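Local coordinates for protein DNMT2 (Spodoptera frugiperda, PDB 4H0N) that probably methylates a specific cytosine in the anticodon loop of tRNA(Asp), and cytosines in DNA as well, using S-adenosyl-L-methionine as methyl donor, at residues I29-D34 / K66-D71; L60-I65 / F99-G104; R215-F220 / E271-L276; R253-K258 / K278-R283. The protein carries 3 engineered substitutions. One frame throughout, in Å; residues are numbered along the deposited sequence.

Contact 1: residues I29-D34 / K66-D71; sequences IVAAVD and KKWNVD. With SAH (S-adenosyl-L-homocysteine), chain E.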
# COMPACT_ATOMS: atom_id res chain seq x y z
N ILE A 29 11.18 -14.41 6.68
CA ILE A 29 11.71 -13.07 6.52
C ILE A 29 12.95 -12.98 7.40
O ILE A 29 12.84 -12.94 8.63
CB ILE A 29 10.71 -11.99 6.96
CG1 ILE A 29 9.34 -12.21 6.30
CG2 ILE A 29 11.27 -10.60 6.68
CD1 ILE A 29 9.27 -11.80 4.84
N VAL A 30 14.13 -12.97 6.79
CA VAL A 30 15.36 -12.96 7.56
C VAL A 30 15.71 -11.55 7.99
O VAL A 30 16.50 -11.35 8.92
CB VAL A 30 16.55 -13.59 6.78
CG1 VAL A 30 16.17 -14.95 6.24
CG2 VAL A 30 17.00 -12.68 5.64
N ALA A 31 15.13 -10.56 7.31
CA ALA A 31 15.45 -9.17 7.58
C ALA A 31 14.43 -8.22 6.96
O ALA A 31 14.00 -8.42 5.82
CB ALA A 31 16.85 -8.83 7.10
N ALA A 32 14.05 -7.20 7.73
CA ALA A 32 13.19 -6.13 7.25
C ALA A 32 13.87 -4.81 7.57
O ALA A 32 14.35 -4.62 8.69
CB ALA A 32 11.84 -6.21 7.93
N VAL A 33 13.93 -3.91 6.60
CA VAL A 33 14.70 -2.68 6.74
C VAL A 33 13.85 -1.43 6.54
O VAL A 33 13.25 -1.24 5.48
CB VAL A 33 15.88 -2.63 5.75
CG1 VAL A 33 16.64 -1.34 5.89
CG2 VAL A 33 16.81 -3.83 5.97
N ASP A 34 13.80 -0.58 7.56
CA ASP A 34 13.04 0.66 7.50
C ASP A 34 13.62 1.65 8.51
O ASP A 34 14.04 1.25 9.59
CB ASP A 34 11.56 0.40 7.79
CG ASP A 34 10.68 1.58 7.44
OD1 ASP A 34 9.70 1.39 6.68
OD2 ASP A 34 10.95 2.70 7.92
N LYS A 66 24.63 -10.91 1.41
CA LYS A 66 25.08 -12.26 1.06
C LYS A 66 25.20 -13.16 2.28
O LYS A 66 24.91 -14.35 2.22
CB LYS A 66 26.42 -12.21 0.32
CG LYS A 66 26.68 -13.42 -0.57
CD LYS A 66 28.16 -13.58 -0.91
CE LYS A 66 28.93 -14.24 0.23
NZ LYS A 66 30.31 -14.63 -0.16
N LYS A 67 25.64 -12.59 3.40
CA LYS A 67 25.80 -13.37 4.62
C LYS A 67 24.44 -13.78 5.20
O LYS A 67 24.31 -14.83 5.83
CB LYS A 67 26.64 -12.61 5.66
CG LYS A 67 25.84 -11.86 6.72
CD LYS A 67 26.63 -10.67 7.23
CE LYS A 67 26.53 -10.54 8.73
NZ LYS A 67 27.87 -10.27 9.29
N TRP A 68 23.42 -12.96 4.95
CA TRP A 68 22.07 -13.25 5.41
C TRP A 68 21.45 -14.38 4.60
O TRP A 68 20.46 -14.97 5.02
CB TRP A 68 21.19 -12.02 5.27
CG TRP A 68 21.53 -10.94 6.23
CD1 TRP A 68 22.28 -11.06 7.35
CD2 TRP A 68 21.12 -9.57 6.15
NE1 TRP A 68 22.38 -9.84 7.98
CE2 TRP A 68 21.68 -8.92 7.26
CE3 TRP A 68 20.35 -8.85 5.24
CZ2 TRP A 68 21.48 -7.55 7.49
CZ3 TRP A 68 20.16 -7.50 5.47
CH2 TRP A 68 20.72 -6.87 6.58
N ASN A 69 22.05 -14.65 3.45
CA ASN A 69 21.64 -15.73 2.57
C ASN A 69 20.25 -15.53 1.97
O ASN A 69 19.54 -16.49 1.68
CB ASN A 69 21.73 -17.08 3.29
CG ASN A 69 21.90 -18.25 2.34
OD1 ASN A 69 22.64 -18.16 1.36
ND2 ASN A 69 21.21 -19.35 2.61
N VAL A 70 19.86 -14.27 1.78
CA VAL A 70 18.58 -13.97 1.15
C VAL A 70 18.60 -14.40 -0.32
O VAL A 70 19.64 -14.34 -0.98
CB VAL A 70 18.18 -12.47 1.29
CG1 VAL A 70 18.93 -11.82 2.44
CG2 VAL A 70 18.42 -11.70 -0.01
N ASP A 71 17.45 -14.85 -0.81
CA ASP A 71 17.31 -15.25 -2.21
C ASP A 71 16.15 -14.48 -2.82
O ASP A 71 15.92 -14.53 -4.03
CB ASP A 71 17.05 -16.75 -2.34
CG ASP A 71 15.73 -17.19 -1.72
OD1 ASP A 71 15.37 -16.67 -0.64
OD2 ASP A 71 15.04 -18.04 -2.32
N SAH E . 5.16 -1.34 2.13
CA SAH E . 5.39 -0.82 3.47
CB SAH E . 5.88 0.63 3.48
CG SAH E . 6.04 1.35 2.15
SD SAH E . 6.03 3.15 2.37
C SAH E . 4.16 -1.01 4.38
O SAH E . 3.85 -0.16 5.22
OXT SAH E . 3.46 -2.01 4.30
C5' SAH E . 7.84 3.26 2.33
C4' SAH E . 8.51 3.22 3.70
O4' SAH E . 9.91 3.05 3.54
C3' SAH E . 8.32 4.49 4.52
O3' SAH E . 7.50 4.22 5.64
C2' SAH E . 9.72 4.91 4.97
O2' SAH E . 9.79 5.02 6.38
C1' SAH E . 10.63 3.79 4.50
N9 SAH E . 11.88 4.31 3.92
C8 SAH E . 12.02 5.40 3.09
N7 SAH E . 13.33 5.54 2.77
C5 SAH E . 14.03 4.56 3.38
C6 SAH E . 15.38 4.24 3.40
N6 SAH E . 16.25 4.98 2.71
N1 SAH E . 15.82 3.15 4.13
C2 SAH E . 14.91 2.39 4.84
N3 SAH E . 13.57 2.71 4.82
C4 SAH E . 13.13 3.78 4.11
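V30 sets CG1 anti to its carbonyl carbon (chi1 -52°), which places CG2 between the backbone N and the carbonyl carbon and aims it at V70, while W68 turns its CG anti to its own carbonyl carbon and swings the indole over A31. V30 has left the extended conformation (psi -19°), and the side chains of V30 and A31, neighbours that would alternate in a regular strand, both face residues 66-71. V30 CG2 reaches V70 CG1 at 3.8 Å and lies 4.3 Å from W68 CB; branched valines suit this place because each offers a compact methyl to the other. The A31 methyl makes a CH-pi contact: CB stands 4.2 Å from the centroid of the six-membered ring of W68, 23° off the normal, displaced toward the CZ3 rim. A side chain as short as alanine lets the broad ring settle close to the strand. The helix leading to W68 ends in a Schellman motif, N69 taking positive phi and its N bonding K66 O at 3.1 Å, which turns the chain back to V70. At the far end of the strand, D34 OD2 accepts a hydrogen bond of 3.0 Å from the ribose O2' of S-adenosyl-L-homocysteine, while the amides of N36 and G12 hold OD2 and OD1. With an alanine in place of D34, O2' would probably lose this acceptor and the two amides their carboxylate partner. In this Rossmann-like sheet, strand 27-33 lies between strands 4-9 and 52-53; helix 37-46 packs on A32 through Y43, while W68 and V70 approach V30 and A31.

Contact 2: residues L60-I65 / F99-G104; sequences LTPQVI and FLYLIG. With CA (calcium ion), chain F.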
# COMPACT_ATOMS: atom_id res chain seq x y z
N LEU A 60 23.14 -0.75 3.19
CA LEU A 60 23.08 -2.17 2.87
C LEU A 60 24.12 -2.54 1.83
O LEU A 60 24.11 -2.01 0.72
CB LEU A 60 21.69 -2.57 2.36
CG LEU A 60 20.57 -2.64 3.39
CD1 LEU A 60 19.42 -3.46 2.86
CD2 LEU A 60 21.07 -3.22 4.70
N THR A 61 25.00 -3.46 2.19
CA THR A 61 26.04 -3.90 1.29
C THR A 61 25.71 -5.28 0.74
O THR A 61 25.07 -6.08 1.42
CB THR A 61 27.39 -3.96 2.02
OG1 THR A 61 27.40 -5.08 2.92
CG2 THR A 61 27.62 -2.68 2.80
N PRO A 62 26.13 -5.56 -0.50
CA PRO A 62 26.04 -6.91 -1.08
C PRO A 62 26.58 -7.95 -0.11
O PRO A 62 25.99 -9.01 0.06
CB PRO A 62 26.97 -6.82 -2.29
CG PRO A 62 26.90 -5.38 -2.70
CD PRO A 62 26.64 -4.57 -1.46
N GLN A 63 27.69 -7.60 0.52
CA GLN A 63 28.37 -8.46 1.48
C GLN A 63 27.44 -8.89 2.61
O GLN A 63 27.28 -10.09 2.85
CB GLN A 63 29.59 -7.74 2.06
CG GLN A 63 30.72 -7.50 1.07
CD GLN A 63 30.39 -6.45 0.01
OE1 GLN A 63 29.77 -5.43 0.31
NE2 GLN A 63 30.79 -6.71 -1.23
N VAL A 64 26.82 -7.93 3.28
CA VAL A 64 25.94 -8.26 4.40
C VAL A 64 24.65 -8.94 3.92
O VAL A 64 24.09 -9.80 4.61
CB VAL A 64 25.65 -7.03 5.29
CG1 VAL A 64 24.75 -6.03 4.58
CG2 VAL A 64 25.01 -7.47 6.59
N ILE A 65 24.20 -8.56 2.73
CA ILE A 65 23.05 -9.21 2.12
C ILE A 65 23.38 -10.67 1.80
O ILE A 65 22.53 -11.55 1.92
CB ILE A 65 22.60 -8.46 0.85
CG1 ILE A 65 22.01 -7.10 1.22
CG2 ILE A 65 21.57 -9.28 0.06
CD1 ILE A 65 21.62 -6.26 0.01
N PHE A 99 16.34 4.43 -4.09
CA PHE A 99 16.15 3.33 -5.02
C PHE A 99 17.30 3.15 -6.01
O PHE A 99 17.64 2.02 -6.39
CB PHE A 99 14.84 3.49 -5.78
CG PHE A 99 14.38 2.25 -6.48
CD1 PHE A 99 14.23 1.06 -5.78
CD2 PHE A 99 14.11 2.26 -7.84
CE1 PHE A 99 13.81 -0.09 -6.43
CE2 PHE A 99 13.69 1.11 -8.49
CZ PHE A 99 13.55 -0.07 -7.78
N LEU A 100 17.89 4.26 -6.44
CA LEU A 100 19.02 4.23 -7.36
C LEU A 100 20.17 3.38 -6.82
O LEU A 100 20.92 2.78 -7.59
CB LEU A 100 19.51 5.64 -7.67
CG LEU A 100 18.73 6.40 -8.73
CD1 LEU A 100 19.48 7.65 -9.16
CD2 LEU A 100 18.43 5.51 -9.93
N TYR A 101 20.31 3.35 -5.50
CA TYR A 101 21.34 2.55 -4.86
C TYR A 101 21.12 1.06 -5.10
O TYR A 101 22.07 0.30 -5.30
CB TYR A 101 21.39 2.83 -3.37
CG TYR A 101 22.37 1.95 -2.63
CD1 TYR A 101 21.92 0.90 -1.83
CD2 TYR A 101 23.74 2.14 -2.76
CE1 TYR A 101 22.82 0.09 -1.16
CE2 TYR A 101 24.64 1.34 -2.10
CZ TYR A 101 24.18 0.31 -1.29
OH TYR A 101 25.07 -0.49 -0.63
N LEU A 102 19.85 0.64 -5.09
CA LEU A 102 19.51 -0.77 -5.30
C LEU A 102 19.85 -1.21 -6.72
O LEU A 102 20.53 -2.22 -6.91
CB LEU A 102 18.04 -1.02 -5.00
CG LEU A 102 17.62 -0.80 -3.55
CD1 LEU A 102 16.19 -1.23 -3.32
CD2 LEU A 102 18.57 -1.51 -2.59
N ILE A 103 19.38 -0.44 -7.70
CA ILE A 103 19.67 -0.70 -9.10
C ILE A 103 21.16 -0.90 -9.31
O ILE A 103 21.59 -1.77 -10.06
CB ILE A 103 19.19 0.46 -9.99
CG1 ILE A 103 17.66 0.59 -9.90
CG2 ILE A 103 19.63 0.26 -11.43
CD1 ILE A 103 17.10 1.78 -10.66
N GLY A 104 21.95 -0.08 -8.62
CA GLY A 104 23.39 -0.19 -8.66
C GLY A 104 23.87 -1.55 -8.19
O GLY A 104 24.47 -2.28 -8.96
CA CA F . 27.27 -2.44 -9.65
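Y101 brings its ring up to L60, T61 and P62, where a loop of the Rossmann-like methyltransferase fold turns into helix 62-67. The two segments meet mainly through the hydroxyl end of Y101, whose exact position is doubtful. With CG anti to the backbone N (chi1 175°), Y101 extends from helix 99-105 to the chain just before the other helix, where OH lies roughly 4.0 Å from T61 CA and 4.4 Å from P62 CD. L60 O, near the ring's plane, is modelled too close to OH for that approach to be trusted. A long aromatic suits this place because it can span backbones whose closest CA atoms, those of L60 and L102, are 9.0 Å apart. L60 itself is buried against L9 of the central sheet. Hydrogen bonding serves the helix start. T61 is its N-cap, OG1 accepting from V64 N at 2.9 Å with a nearly straight angle of 167°, and P62, which has no amide hydrogen to satisfy, fits the first turn. The Y101 side chain also comes within about 4 Å of that of I57, whose backbone N is hydrogen-bonded to S-adenosyl-L-homocysteine. Metal binding occupies the other end of 99-104: G104 O coordinates the calcium ion at 2.9 Å, together with D107 OD1.

Contact 3: residues R215-F220 / E271-L276; sequences RCAKVF and EKFVEL
The turn that follows helix 211-214 packs against helix 271-278 in the helical part of the protein remote from the cofactor sheet, and F273 is the side chain that joins them. Its CG is anti to the backbone N (chi1 175°), which sends the ring straight out from the helix into the bend of residues 215-217. There CE2 lies 3.8 Å from R215 O, and CZ lies 4.1 Å from A217 CB. Both partners approach the ring obliquely. Phenylalanine suits the place because it is flat and apolar and can fill the space between a helix and a turn; alanine suits the turn because its single methyl meets the ring without pushing the chain away. The polar demand at A217 is met elsewhere, its O being hydrogen-bonded to Y260 OH. Next to the ring, the aliphatic base of R215 crosses V274 obliquely, with CG at 4.1 Å from V274 CG2. V274 offers that methyl because CG2 is anti to its own carbonyl carbon. The arginine can then pack through its methylenes while its charged end, after a bend at chi3, remains at the exposed surface; NE makes a weak hydrogen bond to G269 O, shortly before the helix. The nearest backbones are those of R215 and V274, with CA atoms 6.4 Å apart. Within its own helix F273 also meets the ring of F277, the planes inclined by about 45°. Helix 253-262 borders both segments, since Y260 touches K218 and F220 while C259 and the engineered A262 pack on L276, and strand 222-223 begins just after the turn.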
# COMPACT_ATOMS: atom_id res chain seq x y z
N ARG A 215 -17.69 21.17 5.86
CA ARG A 215 -17.77 22.31 4.95
C ARG A 215 -17.37 21.89 3.53
O ARG A 215 -17.86 22.45 2.55
CB ARG A 215 -16.88 23.47 5.41
CG ARG A 215 -17.35 24.17 6.68
CD ARG A 215 -16.67 25.53 6.88
NE ARG A 215 -17.47 26.63 6.35
CZ ARG A 215 -17.08 27.47 5.40
NH1 ARG A 215 -15.87 27.35 4.85
NH2 ARG A 215 -17.88 28.44 4.99
N CYS A 216 -16.50 20.89 3.43
CA CYS A 216 -16.03 20.40 2.13
C CYS A 216 -16.84 19.22 1.63
O CYS A 216 -16.35 18.41 0.84
CB CYS A 216 -14.56 19.99 2.22
SG CYS A 216 -13.45 21.19 2.94
N ALA A 217 -18.09 19.12 2.07
CA ALA A 217 -18.93 17.96 1.77
C ALA A 217 -19.11 17.69 0.28
O ALA A 217 -19.38 16.56 -0.12
CB ALA A 217 -20.28 18.10 2.45
N LYS A 218 -18.95 18.72 -0.55
CA LYS A 218 -19.24 18.59 -1.98
C LYS A 218 -18.31 17.63 -2.72
O LYS A 218 -18.67 17.13 -3.79
CB LYS A 218 -19.24 19.96 -2.66
CG LYS A 218 -20.63 20.55 -2.87
CD LYS A 218 -21.61 19.50 -3.40
CE LYS A 218 -22.66 20.11 -4.32
NZ LYS A 218 -23.96 19.36 -4.27
N VAL A 219 -17.14 17.36 -2.16
CA VAL A 219 -16.16 16.52 -2.84
C VAL A 219 -15.86 15.22 -2.11
O VAL A 219 -14.87 14.55 -2.39
CB VAL A 219 -14.84 17.28 -3.05
CG1 VAL A 219 -15.02 18.40 -4.06
CG2 VAL A 219 -14.33 17.81 -1.72
N PHE A 220 -16.73 14.88 -1.16
CA PHE A 220 -16.62 13.61 -0.46
C PHE A 220 -17.09 12.50 -1.37
O PHE A 220 -18.02 12.68 -2.16
CB PHE A 220 -17.50 13.63 0.79
CG PHE A 220 -16.85 14.27 1.98
CD1 PHE A 220 -15.49 14.14 2.20
CD2 PHE A 220 -17.60 14.99 2.88
CE1 PHE A 220 -14.89 14.73 3.30
CE2 PHE A 220 -17.01 15.59 3.99
CZ PHE A 220 -15.65 15.46 4.19
N GLU A 271 -23.54 27.68 7.76
CA GLU A 271 -24.03 27.18 9.04
C GLU A 271 -25.18 26.21 8.84
O GLU A 271 -25.19 25.11 9.39
CB GLU A 271 -24.49 28.35 9.91
CG GLU A 271 -24.57 28.03 11.40
CD GLU A 271 -23.27 28.33 12.12
OE1 GLU A 271 -22.32 28.78 11.45
OE2 GLU A 271 -23.21 28.13 13.35
N LYS A 272 -26.16 26.64 8.04
CA LYS A 272 -27.32 25.82 7.71
C LYS A 272 -26.92 24.65 6.81
O LYS A 272 -27.54 23.58 6.85
CB LYS A 272 -28.38 26.69 7.01
CG LYS A 272 -29.68 25.97 6.72
CD LYS A 272 -30.84 26.62 7.44
CE LYS A 272 -32.10 25.77 7.33
NZ LYS A 272 -33.32 26.53 7.71
N PHE A 273 -25.90 24.87 6.00
CA PHE A 273 -25.32 23.83 5.15
C PHE A 273 -24.77 22.69 6.01
O PHE A 273 -25.01 21.52 5.71
CB PHE A 273 -24.22 24.46 4.29
CG PHE A 273 -23.46 23.48 3.43
CD1 PHE A 273 -23.83 23.26 2.12
CD2 PHE A 273 -22.34 22.83 3.93
CE1 PHE A 273 -23.11 22.38 1.32
CE2 PHE A 273 -21.62 21.94 3.14
CZ PHE A 273 -22.00 21.72 1.84
N VAL A 274 -24.07 23.03 7.09
CA VAL A 274 -23.42 22.04 7.96
C VAL A 274 -24.40 21.24 8.84
O VAL A 274 -24.21 20.04 9.04
CB VAL A 274 -22.31 22.69 8.85
CG1 VAL A 274 -21.90 21.78 10.00
CG2 VAL A 274 -21.09 23.06 8.00
N GLU A 275 -25.44 21.90 9.35
CA GLU A 275 -26.42 21.22 10.20
C GLU A 275 -27.08 20.05 9.46
O GLU A 275 -27.38 19.02 10.06
CB GLU A 275 -27.49 22.19 10.72
CG GLU A 275 -28.48 22.70 9.67
CD GLU A 275 -29.89 22.85 10.22
OE1 GLU A 275 -30.24 22.12 11.16
OE2 GLU A 275 -30.64 23.70 9.70
N LEU A 276 -27.29 20.21 8.16
CA LEU A 276 -27.88 19.15 7.36
C LEU A 276 -26.93 17.97 7.21
O LEU A 276 -27.34 16.81 7.26
CB LEU A 276 -28.29 19.68 5.98
CG LEU A 276 -29.31 20.82 6.00
CD1 LEU A 276 -29.76 21.17 4.59
CD2 LEU A 276 -30.50 20.46 6.87

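Contact 4: residues R253-K258 / K278-R283; sequences REVVQK and KELKLR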
# COMPACT_ATOMS: atom_id res chain seq x y z
N ARG A 253 -28.55 5.66 0.87
CA ARG A 253 -28.02 6.61 -0.10
C ARG A 253 -29.07 7.62 -0.52
O ARG A 253 -28.75 8.75 -0.89
CB ARG A 253 -27.47 5.87 -1.32
CG ARG A 253 -26.72 6.77 -2.29
CD ARG A 253 -26.47 6.05 -3.59
NE ARG A 253 -26.03 4.67 -3.37
CZ ARG A 253 -26.10 3.71 -4.28
NH1 ARG A 253 -26.59 3.97 -5.48
NH2 ARG A 253 -25.67 2.49 -3.99
N GLU A 254 -30.34 7.22 -0.46
CA GLU A 254 -31.43 8.12 -0.82
C GLU A 254 -31.51 9.28 0.16
O GLU A 254 -31.76 10.42 -0.22
CB GLU A 254 -32.75 7.35 -0.85
CG GLU A 254 -33.81 8.01 -1.70
CD GLU A 254 -34.89 7.03 -2.14
OE1 GLU A 254 -35.72 7.40 -3.00
OE2 GLU A 254 -34.91 5.89 -1.62
N VAL A 255 -31.29 8.98 1.44
CA VAL A 255 -31.27 10.01 2.47
C VAL A 255 -30.11 10.98 2.23
O VAL A 255 -30.26 12.20 2.37
CB VAL A 255 -31.18 9.39 3.88
CG1 VAL A 255 -30.97 10.47 4.93
CG2 VAL A 255 -32.43 8.57 4.17
N VAL A 256 -28.95 10.43 1.86
CA VAL A 256 -27.77 11.23 1.56
C VAL A 256 -28.03 12.24 0.43
O VAL A 256 -27.57 13.38 0.48
CB VAL A 256 -26.54 10.33 1.21
CG1 VAL A 256 -25.35 11.16 0.73
CG2 VAL A 256 -26.15 9.47 2.41
N GLN A 257 -28.80 11.81 -0.56
CA GLN A 257 -29.12 12.66 -1.71
C GLN A 257 -30.07 13.82 -1.36
O GLN A 257 -29.91 14.92 -1.89
CB GLN A 257 -29.72 11.82 -2.83
CG GLN A 257 -28.75 10.85 -3.44
CD GLN A 257 -27.94 11.48 -4.56
OE1 GLN A 257 -27.80 12.70 -4.63
NE2 GLN A 257 -27.42 10.64 -5.45
N LYS A 258 -31.04 13.55 -0.50
CA LYS A 258 -31.99 14.58 -0.08
C LYS A 258 -31.25 15.70 0.65
O LYS A 258 -31.52 16.88 0.43
CB LYS A 258 -33.07 13.98 0.82
CG LYS A 258 -34.29 14.87 1.00
CD LYS A 258 -35.36 14.15 1.83
CE LYS A 258 -36.76 14.68 1.52
NZ LYS A 258 -37.80 14.08 2.41
N LYS A 278 -24.44 17.38 9.34
CA LYS A 278 -24.18 16.88 10.69
C LYS A 278 -25.09 15.69 11.01
O LYS A 278 -24.68 14.78 11.73
CB LYS A 278 -24.38 18.00 11.72
CG LYS A 278 -23.11 18.46 12.42
CD LYS A 278 -23.10 18.02 13.88
CE LYS A 278 -24.41 18.38 14.56
NZ LYS A 278 -24.40 18.15 16.03
N GLU A 279 -26.30 15.70 10.46
CA GLU A 279 -27.30 14.68 10.78
C GLU A 279 -27.27 13.50 9.81
O GLU A 279 -28.18 12.66 9.83
CB GLU A 279 -28.70 15.29 10.88
CG GLU A 279 -29.22 15.94 9.60
CD GLU A 279 -30.39 16.89 9.85
OE1 GLU A 279 -30.22 17.86 10.63
OE2 GLU A 279 -31.48 16.67 9.28
N LEU A 280 -26.23 13.43 8.99
CA LEU A 280 -26.00 12.27 8.14
C LEU A 280 -25.12 11.23 8.83
O LEU A 280 -24.94 10.13 8.32
CB LEU A 280 -25.36 12.70 6.81
CG LEU A 280 -26.32 13.06 5.67
CD1 LEU A 280 -25.57 13.28 4.37
CD2 LEU A 280 -27.38 11.98 5.52
N LYS A 281 -24.59 11.60 9.99
CA LYS A 281 -23.64 10.77 10.75
C LYS A 281 -22.46 10.21 9.92
O LYS A 281 -21.97 9.10 10.17
CB LYS A 281 -24.35 9.69 11.58
CG LYS A 281 -24.74 8.40 10.82
CD LYS A 281 -25.48 7.39 11.72
CE LYS A 281 -26.75 6.98 11.14
NZ LYS A 281 -27.65 6.40 12.21
N LEU A 282 -21.98 10.99 8.94
CA LEU A 282 -20.81 10.60 8.17
C LEU A 282 -19.63 10.40 9.10
O LEU A 282 -19.38 11.22 9.98
CB LEU A 282 -20.47 11.66 7.13
CG LEU A 282 -21.54 11.90 6.07
CD1 LEU A 282 -21.17 13.08 5.19
CD2 LEU A 282 -21.71 10.64 5.24
N ARG A 283 -18.89 9.31 8.91
CA ARG A 283 -17.73 9.03 9.74
C ARG A 283 -16.62 8.45 8.89
O ARG A 283 -16.86 7.95 7.79
CB ARG A 283 -18.09 8.02 10.83
CG ARG A 283 -18.29 6.60 10.31
CD ARG A 283 -17.93 5.60 11.39
NE ARG A 283 -18.46 4.27 11.13
CZ ARG A 283 -17.79 3.30 10.54
NH1 ARG A 283 -16.54 3.50 10.14
NH2 ARG A 283 -18.36 2.12 10.35
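The backbone of helix 253-262 comes closest to residues 278-283 at V256 and L280, whose CA atoms are 6.9 Å apart. L280 points toward the helix and carries the contact with its two branches. CD2 touches V255 CG1 at 3.9 Å and V256 CA at 4.0 Å, and it also meets V256 CG2 at 4.2 Å. V255 holds CG1, the methyl that meets the leucine, anti to the backbone N (chi1 173°). CD1 lies 4.1 Å from V256 CA, and the forked end thus rests on the helix main chain between two valines. The V255 and L280 side chains run alongside, pointing opposite ways, while V256 lies nearly perpendicular to the leucine. Helices 253-262 and 271-278 run roughly antiparallel as a helical hairpin, and the chain leaving the second helix folds L280 back onto the first. Valine keeps its bulk close to the helix backbone, which leaves room for the longer leucine to reach in; V256 and L280 are buried, while V255 forms the exposed side and Y224 packs on V256. Just past it, K281 takes a positive phi of 49°, turning the chain so that L282 and R283 bond to the backbones of V209 and F248, and L280 O is hydrogen-bonded to T249 OG1.

Contacts 1 and 2 belong to the cofactor-binding sheet and share helix 62-67: contact 1 takes its C-terminal end, contact 2 its start. They touch directly, L60 CD2 packing on W68 CH2 at 4.1 Å. Contacts 3 and 4 lie on the opposite side of the chain's centre and use the successive helices 253-262 and 271-278; the centres of contacts 1 and 3 are about 50 Å apart. Contact 4 is mostly buried, though V255 is exposed; contacts 1 and 2 pair buried with partly exposed residues, and contact 3 adds the exposed R215. Contact 1 also holds a hydrogen bond to the cofactor product and contact 2 coordinates calcium, whereas contacts 3 and 4 lie far from both.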